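Local coordinates for protein ribonuclease J (Methanolobus psychrophilus R15, PDB 5HAB) that acts as an archaeal exoribonuclease of the beta-CASP metallo-beta-lactamase family, hydrolysing RNA, and is captured here as an engineered variant bound to RNA, at residues 365-369 and 397-401; 45-50 and 90-96; 214-218 and 419-423; 110-114 and 133-138. The protein carries 1 engineered substitution. All coordinates share one frame; numbering follows the deposited sequence.

Interaction 1 of 4, residues 365-369 and 397-401; sequences VETGD and KGARI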
# COMPACT_ATOMS: atom_id res chain seq x y z
N VAL B 365 18.10 27.53 -7.03
CA VAL B 365 18.01 26.86 -5.74
C VAL B 365 19.36 26.22 -5.42
O VAL B 365 19.97 25.55 -6.25
CB VAL B 365 16.85 25.83 -5.72
CG1 VAL B 365 15.52 26.55 -5.83
CG2 VAL B 365 16.99 24.84 -6.84
N GLU B 366 19.83 26.45 -4.20
CA GLU B 366 21.11 25.93 -3.76
C GLU B 366 20.94 25.14 -2.46
O GLU B 366 19.94 25.30 -1.76
CB GLU B 366 22.12 27.08 -3.61
CG GLU B 366 21.75 28.11 -2.56
CD GLU B 366 22.58 29.38 -2.67
OE1 GLU B 366 23.38 29.48 -3.62
OE2 GLU B 366 22.42 30.28 -1.81
N THR B 367 21.90 24.26 -2.18
CA THR B 367 21.83 23.34 -1.04
C THR B 367 21.35 24.02 0.24
O THR B 367 21.81 25.11 0.60
CB THR B 367 23.20 22.68 -0.79
OG1 THR B 367 23.58 21.91 -1.94
CG2 THR B 367 23.14 21.75 0.42
N GLY B 368 20.41 23.38 0.93
CA GLY B 368 19.88 23.92 2.16
C GLY B 368 18.55 24.63 1.98
O GLY B 368 17.75 24.67 2.92
N ASP B 369 18.32 25.19 0.80
CA ASP B 369 17.08 25.91 0.49
C ASP B 369 15.84 25.08 0.80
O ASP B 369 15.79 23.88 0.54
CB ASP B 369 17.06 26.34 -0.98
CG ASP B 369 17.95 27.55 -1.25
OD1 ASP B 369 18.13 28.36 -0.31
OD2 ASP B 369 18.43 27.70 -2.39
N LYS B 397 19.06 19.68 -6.96
CA LYS B 397 19.75 20.95 -6.77
C LYS B 397 19.92 21.28 -5.28
O LYS B 397 20.26 22.40 -4.92
CB LYS B 397 19.00 22.09 -7.47
CG LYS B 397 19.07 22.06 -8.99
CD LYS B 397 18.68 23.41 -9.59
CE LYS B 397 18.71 23.40 -11.11
NZ LYS B 397 17.64 22.53 -11.68
N GLY B 398 19.67 20.29 -4.43
CA GLY B 398 19.96 20.40 -3.00
C GLY B 398 18.89 20.98 -2.08
O GLY B 398 19.17 21.25 -0.92
N ALA B 399 17.68 21.15 -2.59
CA ALA B 399 16.61 21.73 -1.79
C ALA B 399 16.09 20.75 -0.74
O ALA B 399 16.17 19.54 -0.93
CB ALA B 399 15.47 22.19 -2.69
N ARG B 400 15.56 21.27 0.35
CA ARG B 400 14.94 20.44 1.37
C ARG B 400 13.42 20.57 1.25
O ARG B 400 12.87 21.67 1.31
CB ARG B 400 15.42 20.82 2.78
CG ARG B 400 16.94 20.85 2.99
CD ARG B 400 17.65 19.55 2.59
NE ARG B 400 17.20 18.38 3.35
CZ ARG B 400 17.52 17.13 3.04
NH1 ARG B 400 18.30 16.87 2.00
NH2 ARG B 400 17.06 16.12 3.78
N ILE B 401 12.77 19.43 1.03
CA ILE B 401 11.34 19.41 0.74
C ILE B 401 10.50 19.21 2.00
O ILE B 401 10.62 18.20 2.68
CB ILE B 401 11.01 18.30 -0.27
CG1 ILE B 401 11.94 18.40 -1.49
CG2 ILE B 401 9.55 18.36 -0.68
CD1 ILE B 401 11.81 19.70 -2.23
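Gly398 and Thr367 bring their CA atoms to 4.0 Å as the two backbones run together into the neighbouring parallel strands 400-402 and 370-374, at one edge of the six-stranded beta-CASP sheet. A Schellman motif ends helix 381-396, with Gly398 as its C-prime residue, while Glu366 to Asp369 form a type II beta turn. The helix end and the turn are joined by a pair of backbone bonds. Gly368 N donates to Gly398 O at 3.1 Å, coming from above the carbonyl plane, and Arg400 N reaches Asp369 O at 2.6 Å with a nearly straight N-H...O angle of 172°. Gly398, whose positive phi already favours glycine, also has no side chain to hold Thr367 off. The turn is braced from within by Asp369, whose OD2 accepts the N-H of Glu366 on its anti side at 2.6 Å and also forms a salt bridge with Lys335. Among the side chains, Val365 and Lys397 cross at about a right angle. CG2 of Val365 rests on CB of Lys397 at 3.5 Å, a tight carbon pair, and also on CD, so the aliphatic stem supplies the apolar surface while the ammonium is held by Ala357 O. The chain of Arg400, folded at chi2 and chi3, leads its guanidinium to Glu414 and Asp447 of the second subunit and to a cation-pi contact with Trp417 of that subunit, so the strand edge serves the subunit interface too. Closer to the turn, Arg400 CG lies 3.9 Å from Gly368 O.

Interaction 2 of 4, residues 45-50 and 90-96; sequences RVNEDI and MNEVNGN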
# COMPACT_ATOMS: atom_id res chain seq x y z
N ARG B 45 -34.79 18.97 -10.21
CA ARG B 45 -36.03 19.29 -10.90
C ARG B 45 -37.16 19.41 -9.88
O ARG B 45 -37.37 18.51 -9.08
CB ARG B 45 -36.36 18.20 -11.94
CG ARG B 45 -37.67 18.42 -12.68
CD ARG B 45 -37.89 17.36 -13.76
NE ARG B 45 -37.91 16.01 -13.20
CZ ARG B 45 -38.91 15.49 -12.50
NH1 ARG B 45 -40.00 16.21 -12.27
NH2 ARG B 45 -38.83 14.26 -12.03
N VAL B 46 -37.84 20.54 -9.88
CA VAL B 46 -39.07 20.68 -9.12
C VAL B 46 -40.22 20.81 -10.11
O VAL B 46 -40.38 21.85 -10.78
CB VAL B 46 -39.02 21.86 -8.15
CG1 VAL B 46 -40.17 21.78 -7.16
CG2 VAL B 46 -37.68 21.88 -7.42
N ASN B 47 -41.00 19.74 -10.24
CA ASN B 47 -42.07 19.63 -11.22
C ASN B 47 -41.52 19.79 -12.64
O ASN B 47 -41.07 18.81 -13.24
CB ASN B 47 -43.16 20.66 -10.91
CG ASN B 47 -43.82 20.40 -9.57
OD1 ASN B 47 -44.00 19.25 -9.17
ND2 ASN B 47 -44.15 21.46 -8.85
N GLU B 48 -41.54 21.00 -13.19
CA GLU B 48 -41.01 21.21 -14.54
C GLU B 48 -40.00 22.34 -14.60
O GLU B 48 -39.59 22.76 -15.68
CB GLU B 48 -42.15 21.47 -15.53
CG GLU B 48 -43.18 20.36 -15.60
CD GLU B 48 -44.08 20.48 -16.82
OE1 GLU B 48 -44.53 19.43 -17.34
OE2 GLU B 48 -44.36 21.61 -17.26
N ASP B 49 -39.57 22.83 -13.44
CA ASP B 49 -38.50 23.82 -13.38
C ASP B 49 -37.21 23.17 -12.87
O ASP B 49 -37.26 22.34 -11.98
CB ASP B 49 -38.91 24.99 -12.49
CG ASP B 49 -39.99 25.85 -13.12
OD1 ASP B 49 -39.91 26.10 -14.34
OD2 ASP B 49 -40.92 26.25 -12.39
N ILE B 50 -36.07 23.53 -13.45
CA ILE B 50 -34.81 22.87 -13.11
C ILE B 50 -33.78 23.86 -12.57
O ILE B 50 -33.55 24.91 -13.16
CB ILE B 50 -34.24 22.12 -14.32
CG1 ILE B 50 -35.25 21.09 -14.83
CG2 ILE B 50 -32.92 21.44 -13.96
CD1 ILE B 50 -34.80 20.36 -16.07
N MET B 90 -29.69 16.27 -20.54
CA MET B 90 -30.69 17.23 -20.08
C MET B 90 -31.83 17.34 -21.09
O MET B 90 -32.90 17.85 -20.77
CB MET B 90 -30.06 18.60 -19.84
CG MET B 90 -29.07 18.63 -18.68
SD MET B 90 -29.81 18.17 -17.10
CE MET B 90 -30.93 19.55 -16.82
N ASN B 91 -31.61 16.83 -22.30
CA ASN B 91 -32.67 16.82 -23.31
C ASN B 91 -33.72 15.74 -23.03
O ASN B 91 -34.82 15.79 -23.58
CB ASN B 91 -32.08 16.62 -24.70
CG ASN B 91 -31.15 17.74 -25.10
OD1 ASN B 91 -31.41 18.91 -24.80
ND2 ASN B 91 -30.05 17.39 -25.76
N GLU B 92 -33.39 14.77 -22.18
CA GLU B 92 -34.35 13.73 -21.80
C GLU B 92 -34.97 14.03 -20.42
O GLU B 92 -35.79 13.25 -19.92
CB GLU B 92 -33.68 12.34 -21.82
CG GLU B 92 -34.65 11.16 -22.03
CD GLU B 92 -33.95 9.80 -22.12
OE1 GLU B 92 -34.53 8.79 -21.66
OE2 GLU B 92 -32.82 9.74 -22.65
N VAL B 93 -34.57 15.14 -19.80
CA VAL B 93 -35.12 15.53 -18.50
C VAL B 93 -36.33 16.43 -18.71
O VAL B 93 -36.25 17.44 -19.42
CB VAL B 93 -34.06 16.23 -17.61
CG1 VAL B 93 -34.68 16.64 -16.27
CG2 VAL B 93 -32.86 15.32 -17.39
N ASN B 94 -37.44 16.08 -18.07
CA ASN B 94 -38.72 16.74 -18.32
C ASN B 94 -38.88 18.07 -17.56
O ASN B 94 -39.63 18.16 -16.60
CB ASN B 94 -39.87 15.79 -17.94
CG ASN B 94 -41.19 16.16 -18.60
OD1 ASN B 94 -41.21 16.81 -19.65
ND2 ASN B 94 -42.29 15.75 -17.98
N GLY B 95 -38.17 19.10 -18.02
CA GLY B 95 -38.25 20.40 -17.39
C GLY B 95 -37.42 21.47 -18.06
O GLY B 95 -36.70 21.20 -19.02
N ASN B 96 -37.51 22.70 -17.56
CA ASN B 96 -36.73 23.80 -18.11
C ASN B 96 -35.82 24.38 -17.05
O ASN B 96 -36.24 24.62 -15.92
CB ASN B 96 -37.64 24.89 -18.68
CG ASN B 96 -38.62 24.35 -19.71
OD1 ASN B 96 -38.24 24.08 -20.85
ND2 ASN B 96 -39.88 24.21 -19.32
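Ile50 and Glu48, the residues flanking Asp49, bond to Asn96 through their backbones in the pattern of a parallel bridge between Asp49 and Asn96. The contact starts the pairing of strands 49-53 and 96-102 in the mixed sheet of the metallo-beta-lactamase fold, just where a tight hairpin, turning at Asn47 and Glu48, returns from strand 41-46. Asn96 N donates to Glu48 O at 2.8 Å, and Ile50 N answers by donating to Asn96 O at 2.7 Å, from above the carbonyl plane. Followed outward, the Ile50 side chain meets four residues of the other segment. Its CB stands 3.6 Å from Asn96 O, and CG1 passes beside the same residue, 3.9 Å from Asn96 N. The branch then divides the work. CG2, anti to the backbone N, meets Met90 CE at 4.0 Å, the two side chains reaching toward each other tip to tip after Met90 has bent twice along its chain. CD1 lies against the carbonyl carbon of Gly95 and touches Val93 CG1 at 3.7 Å. Gly95, bare of any side chain, lets this methyl come down onto its backbone. Val93 and Met90 also pack on the sheet beyond, against Ile29 and against Ala43 and Val97. Arg45 adds to the same cluster, its CD near Val93 CG1. Asn47 O lies in the plane of its guanidinium and takes NH1 at 3.0 Å; salt bridges to Glu25 and Glu464 further restrain the group. Extended through chi1 and chi2, the chain sets CD 3.4 Å from Asn94 O, and the bend at chi3 (58°) turns NE aside.

Interaction 3 of 4, residues 214-218 and 419-423; sequences LKELG and LLRML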
# COMPACT_ATOMS: atom_id res chain seq x y z
N LEU B 214 -29.05 24.54 10.13
CA LEU B 214 -29.11 23.14 9.70
C LEU B 214 -30.16 22.39 10.51
O LEU B 214 -30.96 21.63 9.96
CB LEU B 214 -27.74 22.46 9.85
CG LEU B 214 -26.58 23.01 9.00
CD1 LEU B 214 -25.31 22.21 9.26
CD2 LEU B 214 -26.93 23.01 7.53
N LYS B 215 -30.17 22.63 11.82
CA LYS B 215 -31.12 21.97 12.71
C LYS B 215 -32.55 22.41 12.39
O LYS B 215 -33.46 21.58 12.30
CB LYS B 215 -30.79 22.29 14.17
CG LYS B 215 -29.44 21.78 14.64
CD LYS B 215 -29.22 22.09 16.11
CE LYS B 215 -27.78 21.83 16.52
NZ LYS B 215 -27.56 22.17 17.96
N GLU B 216 -32.73 23.72 12.22
CA GLU B 216 -34.02 24.27 11.82
C GLU B 216 -34.53 23.62 10.53
O GLU B 216 -35.67 23.18 10.48
CB GLU B 216 -33.93 25.78 11.64
CG GLU B 216 -33.85 26.55 12.95
CD GLU B 216 -33.91 28.05 12.76
OE1 GLU B 216 -33.58 28.52 11.64
OE2 GLU B 216 -34.27 28.76 13.71
N LEU B 217 -33.68 23.57 9.50
CA LEU B 217 -34.01 22.90 8.24
C LEU B 217 -34.45 21.47 8.48
O LEU B 217 -35.44 21.01 7.91
CB LEU B 217 -32.82 22.90 7.28
CG LEU B 217 -32.75 24.00 6.22
CD1 LEU B 217 -31.48 23.83 5.41
CD2 LEU B 217 -33.97 23.95 5.32
N GLY B 218 -33.69 20.76 9.31
CA GLY B 218 -34.05 19.42 9.71
C GLY B 218 -35.47 19.33 10.22
O GLY B 218 -36.23 18.44 9.84
N LEU B 419 -23.94 15.72 10.28
CA LEU B 419 -24.75 16.39 9.26
C LEU B 419 -26.07 15.63 9.07
O LEU B 419 -27.15 16.22 9.00
CB LEU B 419 -24.00 16.48 7.93
CG LEU B 419 -24.79 17.08 6.76
CD1 LEU B 419 -25.18 18.52 7.05
CD2 LEU B 419 -24.00 16.99 5.47
N LEU B 420 -25.95 14.31 8.99
CA LEU B 420 -27.10 13.44 8.81
C LEU B 420 -28.05 13.57 10.00
O LEU B 420 -29.27 13.55 9.84
CB LEU B 420 -26.64 11.99 8.64
CG LEU B 420 -27.30 11.16 7.55
CD1 LEU B 420 -27.44 11.97 6.28
CD2 LEU B 420 -26.46 9.92 7.28
N ARG B 421 -27.49 13.73 11.20
CA ARG B 421 -28.33 13.84 12.39
C ARG B 421 -29.00 15.21 12.49
O ARG B 421 -30.07 15.34 13.09
CB ARG B 421 -27.51 13.58 13.66
CG ARG B 421 -27.13 12.13 13.88
CD ARG B 421 -26.66 11.88 15.32
NE ARG B 421 -27.28 12.79 16.29
CZ ARG B 421 -26.65 13.84 16.82
NH1 ARG B 421 -25.39 14.10 16.49
NH2 ARG B 421 -27.28 14.62 17.69
N MET B 422 -28.39 16.22 11.88
CA MET B 422 -28.96 17.56 11.93
C MET B 422 -30.04 17.78 10.86
O MET B 422 -31.14 18.25 11.17
CB MET B 422 -27.85 18.61 11.77
CG MET B 422 -26.98 18.75 13.01
SD MET B 422 -25.77 20.08 12.87
CE MET B 422 -24.66 19.41 11.64
N LEU B 423 -29.74 17.42 9.62
CA LEU B 423 -30.68 17.67 8.53
C LEU B 423 -31.82 16.67 8.51
O LEU B 423 -32.88 16.95 7.95
CB LEU B 423 -29.94 17.65 7.19
CG LEU B 423 -29.12 18.90 6.87
CD1 LEU B 423 -28.43 18.76 5.52
CD2 LEU B 423 -30.01 20.13 6.90
O HOH W 1 -33.29 18.90 13.49
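Leu214 and Leu423 form the tight side of a helix pair in which segments 214-218 and 419-423 pass at 8.1 Å between axes, their N-to-C directions 54° apart. On this side, turned to the sheet, Leu423 sets one methyl against a single turn of the partner: CD2 lies 3.5 Å from Leu214 O and 4.0 Å from Leu217 CB. With CG anti to its own carbonyl carbon (chi1 -76°), the branch is directed at helix 211-220, and CD2 is the methyl that touches. Leu214 replies with CD1, which meets the CE methyl of Met422 at 3.7 Å; the bend at the thioether carries CE over to it, and the two chains cross obliquely. The backbones come nearest at Gly218, where the absence of a side chain brings CA to 3.3 Å from Leu423 O, a CA-H...O contact, with a second one made to Met422 O. On the outer, partly exposed side, which the second subunit partly covers, the fit is slacker. The Lys215 side chain comes nearest through CG, 4.2 Å from Met422 CG, and its ammonium forms a salt bridge with Glu256 of the second subunit. A water also bridges the two backbones here, donating to Lys215 O at 2.9 Å and to Met422 O at 3.2 Å. The buried leucines continue inward onto Phe181, Val192 and Leu225 of the sheet. Helices 211-220 and 413-423 thus lie on one face of the six-stranded sheet, as outer helices do in the alpha-beta/beta-alpha sandwich of metallo-beta-lactamases.

Interaction 4 of 4, residues 110-114 and 133-138; sequences IGAIP and LIKHQI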
# COMPACT_ATOMS: atom_id res chain seq x y z
N ILE B 110 -16.76 25.28 -11.17
CA ILE B 110 -17.03 26.27 -12.22
C ILE B 110 -16.16 26.07 -13.45
O ILE B 110 -16.26 26.84 -14.40
CB ILE B 110 -16.87 27.72 -11.70
CG1 ILE B 110 -15.39 28.04 -11.43
CG2 ILE B 110 -17.74 27.95 -10.47
CD1 ILE B 110 -15.12 29.52 -11.25
N GLY B 111 -15.32 25.04 -13.44
CA GLY B 111 -14.40 24.82 -14.55
C GLY B 111 -15.04 24.60 -15.91
O GLY B 111 -14.41 24.85 -16.94
N ALA B 112 -16.28 24.12 -15.93
CA ALA B 112 -16.98 23.87 -17.18
C ALA B 112 -18.05 24.92 -17.48
O ALA B 112 -18.75 24.82 -18.48
CB ALA B 112 -17.61 22.48 -17.18
N ILE B 113 -18.20 25.90 -16.59
CA ILE B 113 -19.14 27.01 -16.81
C ILE B 113 -19.00 27.63 -18.21
O ILE B 113 -19.99 27.70 -18.94
CB ILE B 113 -19.00 28.10 -15.71
CG1 ILE B 113 -19.62 27.63 -14.40
CG2 ILE B 113 -19.63 29.40 -16.17
CD1 ILE B 113 -21.13 27.53 -14.44
N PRO B 114 -17.77 28.03 -18.62
CA PRO B 114 -17.64 28.67 -19.93
C PRO B 114 -17.94 27.76 -21.12
O PRO B 114 -17.97 28.24 -22.25
CB PRO B 114 -16.16 29.09 -19.97
CG PRO B 114 -15.70 29.06 -18.57
CD PRO B 114 -16.46 27.95 -17.94
N LEU B 133 -15.14 35.45 -9.64
CA LEU B 133 -14.29 34.50 -10.37
C LEU B 133 -14.94 34.01 -11.66
O LEU B 133 -14.26 33.83 -12.68
CB LEU B 133 -13.94 33.30 -9.49
CG LEU B 133 -13.06 33.60 -8.28
CD1 LEU B 133 -13.13 32.45 -7.30
CD2 LEU B 133 -11.63 33.88 -8.71
N ILE B 134 -16.24 33.78 -11.60
CA ILE B 134 -16.99 33.37 -12.78
C ILE B 134 -16.96 34.48 -13.82
O ILE B 134 -16.71 34.22 -15.00
CB ILE B 134 -18.43 32.97 -12.44
CG1 ILE B 134 -18.46 31.72 -11.55
CG2 ILE B 134 -19.21 32.69 -13.72
CD1 ILE B 134 -19.85 31.37 -11.06
N LYS B 135 -17.20 35.72 -13.40
CA LYS B 135 -17.13 36.84 -14.35
C LYS B 135 -15.75 36.97 -14.99
O LYS B 135 -15.64 37.06 -16.21
CB LYS B 135 -17.48 38.18 -13.69
CG LYS B 135 -18.93 38.32 -13.29
CD LYS B 135 -19.19 39.70 -12.72
CE LYS B 135 -20.58 39.80 -12.14
NZ LYS B 135 -20.83 41.11 -11.49
N HIS B 136 -14.71 36.96 -14.16
CA HIS B 136 -13.35 37.09 -14.67
C HIS B 136 -13.03 35.96 -15.63
O HIS B 136 -12.24 36.13 -16.56
CB HIS B 136 -12.34 37.14 -13.52
CG HIS B 136 -12.42 38.39 -12.70
ND1 HIS B 136 -11.67 38.59 -11.56
CD2 HIS B 136 -13.17 39.50 -12.85
CE1 HIS B 136 -11.96 39.77 -11.05
NE2 HIS B 136 -12.87 40.34 -11.81
N GLN B 137 -13.64 34.80 -15.41
CA GLN B 137 -13.37 33.65 -16.27
C GLN B 137 -14.13 33.74 -17.60
O GLN B 137 -13.56 33.46 -18.65
CB GLN B 137 -13.71 32.36 -15.53
CG GLN B 137 -13.77 31.14 -16.41
CD GLN B 137 -13.90 29.86 -15.60
OE1 GLN B 137 -15.01 29.42 -15.29
NE2 GLN B 137 -12.77 29.26 -15.26
N ILE B 138 -15.41 34.08 -17.53
CA ILE B 138 -16.25 34.22 -18.73
C ILE B 138 -15.63 35.21 -19.71
O ILE B 138 -15.62 34.98 -20.93
CB ILE B 138 -17.68 34.64 -18.36
CG1 ILE B 138 -18.40 33.52 -17.60
CG2 ILE B 138 -18.47 35.03 -19.61
CD1 ILE B 138 -18.57 32.26 -18.41
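Just after the histidine- and aspartate-rich sequence that, in this family, corresponds to the HxHxDH metal-binding motif and whose second histidine is replaced by an engineered alanine, the chain makes a type I beta turn from Ile110 to Ile113 and packs on helix 128-138. Ile110 leads. Its CG1 stands between the backbone N and the carbonyl carbon (chi1 70°), which leaves CG2 to lie 4.0 Å from Ile134 CG1 while CD1 reaches on to Leu133 CB at 4.3 Å. At the far end of the beta turn, Ile113 crosses two isoleucines at about a right angle: its CG2 meets Ile138 CD1 at 3.8 Å and Ile134 CG2 at 4.1 Å. These contacts join two successive beta-alpha-beta crossovers, the one from strand 96-102 to 124-126 and the next from 124-126 to 150-152, whose helical parts share a floor at Cys102, touched by Ile110, Ile113 and Ile134 alike. Gln137 approaches from the more open flank. Extended with CG anti to its backbone N (chi1 167°), it lays its stem across the ring of Pro114, CG to CG at 3.6 Å. Its amide end comes up near the carbonyl of Ile110, although the orientation of that group in the model is doubtful. Ile138 CD1 also touches Pro114, 4.0 Å from its CA.

How the interactions relate
The four contacts are separate sites, none touching another, spread along an elongated two-domain chain. Interaction 4, the nearest to the bound RNA at about 7 Å between nearest atoms, directly follows the probable metal-binding motif. Interactions 2 and 4 share the seven-stranded sheet: strand 96-102, entered at interaction 2, leads toward interaction 4, their centres 24 Å apart. Interaction 3 covers the other sheet of the catalytic fold, 32 Å from interaction 4 between centres. Interaction 1 stands apart in the beta-CASP sheet, 57 Å between centres from interaction 2, yet lies nested in sequence within the loop closed by interaction 3. Both 1 and 3 also meet the second subunit.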